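Local structure of L-lysine 6-oxidase (Marinomonas mediterranea, 3WEU) at residues L172-H178 against F201-D207; Y343-L349 against A404-L410. The protein oxidises the side-chain amine of free L-lysine with a cysteine tryptophylquinone cofactor, releasing ammonium and the hydrogen peroxide that makes it antibacterial. The contacts are given in a common frame with arbitrary orientation. Numbering follows the deposited sequence.

Interaction 1: residues L172-H178 against F201-D207; sequences LLQGSKH and FAGGNTD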
loop_
_atom_site.group_PDB
_atom_site.type_symbol
_atom_site.label_atom_id
_atom_site.label_comp_id
_atom_site.label_asym_id
_atom_site.label_seq_id
_atom_site.Cartn_x
_atom_site.Cartn_y
_atom_site.Cartn_z
ATOM N N LEU A 172 -6.285 -16.650 9.900
ATOM C CA LEU A 172 -5.461 -15.461 9.755
ATOM C C LEU A 172 -5.663 -14.818 8.401
ATOM O O LEU A 172 -5.829 -15.502 7.389
ATOM C CB LEU A 172 -3.969 -15.896 9.973
ATOM C CG LEU A 172 -3.405 -15.821 11.400
ATOM C CD1 LEU A 172 -4.398 -15.606 12.549
ATOM C CD2 LEU A 172 -2.386 -16.869 11.771
ATOM N N LEU A 173 -5.630 -13.499 8.362
ATOM C CA LEU A 173 -5.947 -12.769 7.151
ATOM C C LEU A 173 -4.861 -12.742 6.073
ATOM O O LEU A 173 -5.145 -12.459 4.936
ATOM C CB LEU A 173 -6.334 -11.340 7.520
ATOM C CG LEU A 173 -7.502 -11.191 8.500
ATOM C CD1 LEU A 173 -7.786 -9.693 8.744
ATOM C CD2 LEU A 173 -8.744 -11.942 8.023
ATOM N N GLN A 174 -3.600 -12.971 6.449
ATOM C CA GLN A 174 -2.459 -12.917 5.515
ATOM C C GLN A 174 -1.482 -14.077 5.804
ATOM O O GLN A 174 -1.353 -14.506 6.937
ATOM C CB GLN A 174 -1.727 -11.613 5.742
ATOM C CG GLN A 174 -2.512 -10.388 5.430
ATOM C CD GLN A 174 -2.376 -10.070 3.960
ATOM O OE1 GLN A 174 -1.454 -9.357 3.547
ATOM N NE2 GLN A 174 -3.231 -10.670 3.157
ATOM N N GLY A 175 -0.841 -14.635 4.783
ATOM C CA GLY A 175 0.046 -15.795 5.029
ATOM C C GLY A 175 -0.680 -17.052 5.415
ATOM O O GLY A 175 -1.825 -17.292 4.968
ATOM N N SER A 176 -0.042 -17.882 6.217
ATOM C CA SER A 176 -0.609 -19.144 6.619
ATOM C C SER A 176 -1.936 -18.891 7.375
ATOM O O SER A 176 -1.982 -18.072 8.260
ATOM C CB SER A 176 0.352 -19.896 7.544
ATOM O OG SER A 176 1.653 -20.069 6.920
ATOM N N LYS A 177 -2.989 -19.648 7.063
ATOM C CA LYS A 177 -4.333 -19.353 7.583
ATOM C C LYS A 177 -4.655 -19.916 8.953
ATOM O O LYS A 177 -5.329 -19.223 9.774
ATOM C CB LYS A 177 -5.380 -19.848 6.580
ATOM C CG LYS A 177 -5.238 -19.173 5.252
ATOM C CD LYS A 177 -6.525 -19.111 4.450
ATOM C CE LYS A 177 -6.417 -17.965 3.450
ATOM N NZ LYS A 177 -6.730 -18.428 2.069
ATOM N N HIS A 178 -4.219 -21.155 9.185
ATOM C CA HIS A 178 -4.670 -21.972 10.338
ATOM C C HIS A 178 -3.568 -22.580 11.110
ATOM O O HIS A 178 -3.014 -23.574 10.712
ATOM C CB HIS A 178 -5.618 -23.092 9.893
ATOM C CG HIS A 178 -6.920 -22.566 9.355
ATOM N ND1 HIS A 178 -7.228 -22.556 8.005
ATOM C CD2 HIS A 178 -7.943 -21.929 9.980
ATOM C CE1 HIS A 178 -8.397 -21.968 7.827
ATOM N NE2 HIS A 178 -8.848 -21.574 9.009
ATOM N N PHE A 201 4.830 -22.548 9.282
ATOM C CA PHE A 201 3.701 -21.621 9.445
ATOM C C PHE A 201 4.183 -20.180 9.644
ATOM O O PHE A 201 5.077 -19.896 10.455
ATOM C CB PHE A 201 2.865 -22.022 10.689
ATOM C CG PHE A 201 1.710 -21.102 10.960
ATOM C CD1 PHE A 201 1.861 -19.933 11.664
ATOM C CD2 PHE A 201 0.447 -21.439 10.457
ATOM C CE1 PHE A 201 0.746 -19.065 11.845
ATOM C CE2 PHE A 201 -0.629 -20.587 10.631
ATOM C CZ PHE A 201 -0.477 -19.423 11.324
ATOM N N ALA A 202 3.566 -19.266 8.935
ATOM C CA ALA A 202 3.859 -17.817 9.138
ATOM C C ALA A 202 2.665 -17.070 8.543
ATOM O O ALA A 202 2.429 -17.079 7.321
ATOM C CB ALA A 202 5.161 -17.421 8.462
ATOM N N GLY A 203 1.890 -16.503 9.473
ATOM C CA GLY A 203 0.648 -15.781 9.150
ATOM C C GLY A 203 0.329 -14.708 10.170
ATOM O O GLY A 203 0.879 -14.667 11.303
ATOM N N GLY A 204 -0.594 -13.843 9.769
ATOM C CA GLY A 204 -1.031 -12.780 10.663
ATOM C C GLY A 204 -2.172 -11.941 10.063
ATOM O O GLY A 204 -2.705 -12.225 8.946
ATOM N N ASN A 205 -2.546 -10.908 10.809
ATOM C CA ASN A 205 -3.776 -10.163 10.474
ATOM C C ASN A 205 -3.556 -8.764 10.006
ATOM O O ASN A 205 -4.515 -8.062 9.796
ATOM C CB ASN A 205 -4.735 -10.220 11.655
ATOM C CG ASN A 205 -5.225 -11.624 11.930
ATOM O OD1 ASN A 205 -5.542 -12.396 10.998
ATOM N ND2 ASN A 205 -5.278 -11.984 13.202
ATOM N N THR A 206 -2.304 -8.375 9.754
ATOM C CA THR A 206 -1.968 -7.106 9.127
ATOM C C THR A 206 -1.150 -7.348 7.877
ATOM O O THR A 206 -0.530 -8.406 7.703
ATOM C CB THR A 206 -1.173 -6.164 10.080
ATOM O OG1 THR A 206 0.092 -6.744 10.453
ATOM C CG2 THR A 206 -1.980 -5.946 11.323
ATOM N N ASP A 207 -1.153 -6.368 6.997
ATOM C CA ASP A 207 -0.471 -6.424 5.730
ATOM C C ASP A 207 0.975 -6.222 6.130
ATOM O O ASP A 207 1.284 -5.318 6.913
ATOM C CB ASP A 207 -1.002 -5.285 4.802
ATOM C CG ASP A 207 -0.589 -5.456 3.315
ATOM O OD1 ASP A 207 -1.122 -4.694 2.460
ATOM O OD2 ASP A 207 0.249 -6.345 2.980
#

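Interaction 2: residues Y343-L349 against A404-L410; sequences YNYFRQL and ALDATQL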
loop_
_atom_site.group_PDB
_atom_site.type_symbol
_atom_site.label_atom_id
_atom_site.label_comp_id
_atom_site.label_asym_id
_atom_site.label_seq_id
_atom_site.Cartn_x
_atom_site.Cartn_y
_atom_site.Cartn_z
ATOM N N TYR A 343 47.755 -13.030 12.430
ATOM C CA TYR A 343 46.976 -12.708 13.589
ATOM C C TYR A 343 46.610 -11.224 13.709
ATOM O O TYR A 343 45.496 -10.875 14.084
ATOM C CB TYR A 343 47.783 -13.086 14.860
ATOM C CG TYR A 343 47.144 -12.600 16.131
ATOM C CD1 TYR A 343 46.073 -13.242 16.684
ATOM C CD2 TYR A 343 47.623 -11.483 16.800
ATOM C CE1 TYR A 343 45.487 -12.798 17.893
ATOM C CE2 TYR A 343 47.063 -11.033 17.982
ATOM C CZ TYR A 343 45.978 -11.703 18.532
ATOM O OH TYR A 343 45.358 -11.235 19.687
ATOM N N ASN A 344 47.557 -10.377 13.356
ATOM C CA ASN A 344 47.343 -8.932 13.511
ATOM C C ASN A 344 46.364 -8.391 12.486
ATOM O O ASN A 344 45.926 -7.262 12.610
ATOM C CB ASN A 344 48.644 -8.180 13.473
ATOM C CG ASN A 344 49.416 -8.288 14.771
ATOM O OD1 ASN A 344 48.829 -8.307 15.848
ATOM N ND2 ASN A 344 50.717 -8.094 14.665
ATOM N N TYR A 345 45.971 -9.216 11.496
ATOM C CA TYR A 345 44.884 -8.831 10.609
ATOM C C TYR A 345 43.504 -9.145 11.132
ATOM O O TYR A 345 42.480 -8.745 10.490
ATOM C CB TYR A 345 45.089 -9.497 9.252
ATOM C CG TYR A 345 46.099 -8.836 8.322
ATOM C CD1 TYR A 345 46.103 -7.428 8.105
ATOM C CD2 TYR A 345 47.025 -9.592 7.618
ATOM C CE1 TYR A 345 47.004 -6.836 7.174
ATOM C CE2 TYR A 345 47.929 -9.003 6.711
ATOM C CZ TYR A 345 47.873 -7.657 6.473
ATOM O OH TYR A 345 48.691 -7.113 5.602
ATOM N N PHE A 346 43.421 -9.843 12.274
ATOM C CA PHE A 346 42.125 -10.087 12.939
ATOM C C PHE A 346 41.765 -8.914 13.798
ATOM O O PHE A 346 42.611 -8.343 14.467
ATOM C CB PHE A 346 42.125 -11.404 13.700
ATOM C CG PHE A 346 42.019 -12.605 12.773
ATOM C CD1 PHE A 346 43.046 -12.956 11.927
ATOM C CD2 PHE A 346 40.879 -13.345 12.779
ATOM C CE1 PHE A 346 42.924 -14.025 11.048
ATOM C CE2 PHE A 346 40.703 -14.416 11.921
ATOM C CZ PHE A 346 41.719 -14.759 11.038
ATOM N N ARG A 347 40.483 -8.507 13.720
ATOM C CA ARG A 347 39.979 -7.466 14.622
ATOM C C ARG A 347 39.958 -7.949 16.059
ATOM O O ARG A 347 39.460 -9.058 16.388
ATOM C CB ARG A 347 38.593 -6.967 14.238
ATOM C CG ARG A 347 38.471 -6.433 12.818
ATOM C CD ARG A 347 37.135 -5.675 12.624
ATOM N NE ARG A 347 37.114 -5.313 11.217
ATOM C CZ ARG A 347 36.823 -6.159 10.210
ATOM N NH1 ARG A 347 36.412 -7.375 10.401
ATOM N NH2 ARG A 347 36.911 -5.744 8.978
ATOM N N GLN A 348 40.557 -7.120 16.927
ATOM C CA GLN A 348 40.384 -7.300 18.358
ATOM C C GLN A 348 38.921 -7.033 18.683
ATOM O O GLN A 348 38.199 -6.380 17.893
ATOM C CB GLN A 348 41.344 -6.347 19.084
ATOM C CG GLN A 348 42.814 -6.684 18.851
ATOM C CD GLN A 348 43.257 -7.951 19.589
ATOM O OE1 GLN A 348 42.946 -8.132 20.742
ATOM N NE2 GLN A 348 43.878 -8.866 18.894
ATOM N N LEU A 349 38.464 -7.525 19.841
ATOM C CA LEU A 349 37.095 -7.294 20.290
ATOM C C LEU A 349 36.873 -5.922 20.878
ATOM O O LEU A 349 37.734 -5.467 21.616
ATOM C CB LEU A 349 36.604 -8.314 21.327
ATOM C CG LEU A 349 36.224 -9.690 20.748
ATOM C CD1 LEU A 349 37.466 -10.411 20.250
ATOM C CD2 LEU A 349 35.527 -10.539 21.810
ATOM N N ALA A 404 34.359 -9.715 14.630
ATOM C CA ALA A 404 35.575 -10.314 15.257
ATOM C C ALA A 404 35.210 -11.740 15.576
ATOM O O ALA A 404 34.009 -12.125 15.675
ATOM C CB ALA A 404 35.926 -9.586 16.568
ATOM N N LEU A 405 36.245 -12.543 15.781
ATOM C CA LEU A 405 36.096 -13.797 16.438
ATOM C C LEU A 405 35.581 -13.597 17.870
ATOM O O LEU A 405 35.542 -12.458 18.428
ATOM C CB LEU A 405 37.440 -14.492 16.491
ATOM C CG LEU A 405 38.085 -14.851 15.154
ATOM C CD1 LEU A 405 39.466 -15.438 15.330
ATOM C CD2 LEU A 405 37.260 -15.807 14.321
ATOM N N ASP A 406 35.195 -14.688 18.515
ATOM C CA ASP A 406 34.904 -14.582 19.928
ATOM C C ASP A 406 36.210 -14.558 20.720
ATOM O O ASP A 406 37.256 -14.836 20.185
ATOM C CB ASP A 406 33.850 -15.620 20.424
ATOM C CG ASP A 406 34.333 -17.037 20.522
ATOM O OD1 ASP A 406 35.449 -17.257 21.052
ATOM O OD2 ASP A 406 33.522 -17.997 20.177
ATOM N N ALA A 407 36.127 -14.174 21.977
ATOM C CA ALA A 407 37.316 -13.877 22.755
ATOM C C ALA A 407 38.193 -15.104 22.946
ATOM O O ALA A 407 39.411 -14.995 22.894
ATOM C CB ALA A 407 36.937 -13.280 24.102
ATOM N N THR A 408 37.573 -16.268 23.008
ATOM C CA THR A 408 38.333 -17.517 23.183
ATOM C C THR A 408 39.006 -17.963 21.893
ATOM O O THR A 408 40.209 -18.283 21.874
ATOM C CB THR A 408 37.478 -18.591 23.878
ATOM O OG1 THR A 408 37.075 -18.051 25.160
ATOM C CG2 THR A 408 38.249 -19.926 24.020
ATOM N N GLN A 409 38.263 -17.888 20.757
ATOM C CA GLN A 409 38.907 -18.157 19.507
ATOM C C GLN A 409 40.086 -17.267 19.316
ATOM O O GLN A 409 41.127 -17.682 18.843
ATOM C CB GLN A 409 37.930 -17.971 18.357
ATOM C CG GLN A 409 36.778 -18.924 18.345
ATOM C CD GLN A 409 35.778 -18.585 17.238
ATOM O OE1 GLN A 409 35.242 -17.450 17.189
ATOM N NE2 GLN A 409 35.587 -19.519 16.316
ATOM N N LEU A 410 39.924 -16.001 19.624
ATOM C CA LEU A 410 41.000 -15.053 19.304
ATOM C C LEU A 410 42.195 -15.237 20.249
ATOM O O LEU A 410 43.368 -15.164 19.826
ATOM C CB LEU A 410 40.460 -13.654 19.359
ATOM C CG LEU A 410 41.433 -12.558 19.017
ATOM C CD1 LEU A 410 41.765 -12.557 17.520
ATOM C CD2 LEU A 410 40.967 -11.172 19.435
HETATM O O HOH W 1 44.653 -13.039 21.353
HETATM O O HOH W 2 38.648 -11.176 14.922
#

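Interaction 1: residues L172-H178 against F201-D207
Start with Ser176, whose m rotamer serves two purposes. Its OG accepts from Ala202 N at 2.9 Å, almost in line, while its CB sits over one face of the Phe201 ring, 3.6 Å from the centroid, as a CH-pi contact. In Phe201, chi1 t carries the ring toward 172-178, and its CZ meets Leu172 CD2 at 3.2 Å, close to the ring plane. Leu172, whose chi1 and chi2 both lie between wells, meets the ring at its edge. At the other end Asn205, chi1 m, brings OD1 to 2.9 Å from Leu173 N, and its ND2 bonds Asp216. Gln174 curls back so that NE2 donates to Leu173 O at 3.2 Å.

Between these ends the backbones pair antiparallel: Gln174 N to Gly204 O at 2.8 Å, Gly204 N to Gln174 O at 3.0 Å, and Ser176 N to Ala202 O at 2.8 Å. Leu173 and Gln174 both face Gly204, a classic beta bulge. A CB on Gly175 or Gly203 would clash with the opposite backbone. The chemistry implies a short strand pair held chiefly by hydrogen bonds, with side chains finishing the pairing where the strands stop.

Interaction 2: residues Y343-L349 against A404-L410
The 343-349 segment begins in helix 336-344; Phe346 N bonds Tyr343 O at 2.9 Å, and from Phe346 to Leu349 the chain is extended. Opposite it, 404-410 is extended at first and then turns into helix 407-418; the backbones come nearest at Arg347 and Ala404, with CA atoms 5.3 Å apart. No direct hydrogen bond crosses. Two waters do the bridging instead: one donates to Arg347 O (2.7 Å) and accepts from Leu405 N (2.9 Å), the other joins Tyr343 OH (2.6 Å) to Leu410 O (2.9 Å).

Leu410 is the hub of the side-chain packing. Its CD1 touches Tyr343 CE1 at 3.7 Å and Phe346 CB at 4.0 Å, and its CD2 meets Leu349 CD1 at 3.7 Å. Leu349 also reaches the first helical turn, CD2 to Ala407 CB at 3.8 Å, while Phe346 CD2 lies 3.6 Å from Leu405 CD1. Gln348 NE2 donates to Tyr343 OH at 2.9 Å, beside the leucine. The Arg347 guanidinium turns to other backbone, bonding the carbonyls of Val363, Leu364 and Leu403.

Asp406 is the N-cap: OD1 accepts from Gln409 N at 2.9 Å and weakly from Thr408 N at 3.1 Å, and Gln409 OE1 takes Asp406 N at 3.1 Å. These reciprocal bonds make a capping box, here at the start of a helix whose first-turn leucine packs, with largely apolar contacts, against the chain leaving another helix.

Interaction 1 closes before interaction 2 opens along the chain, and the two share no helix, strand or sheet. Their centres are 43 Å apart, their nearest atoms about 30 Å, and they lie on opposite sides of the chain's centre. Residues 172-178 and 201-207 belong to the N-terminal family region, in a small antiparallel sheet completed by strand 217-219, where Asp207 packs on Tyr211 of the second subunit. Interaction 2 has its later segment in the C-terminal family region. Thus interaction 1 pairs short strands, with one residue in reach of the second subunit; interaction 2 is a buried contact between the chain around the end of helix 336-344 and the start of helix 407-418.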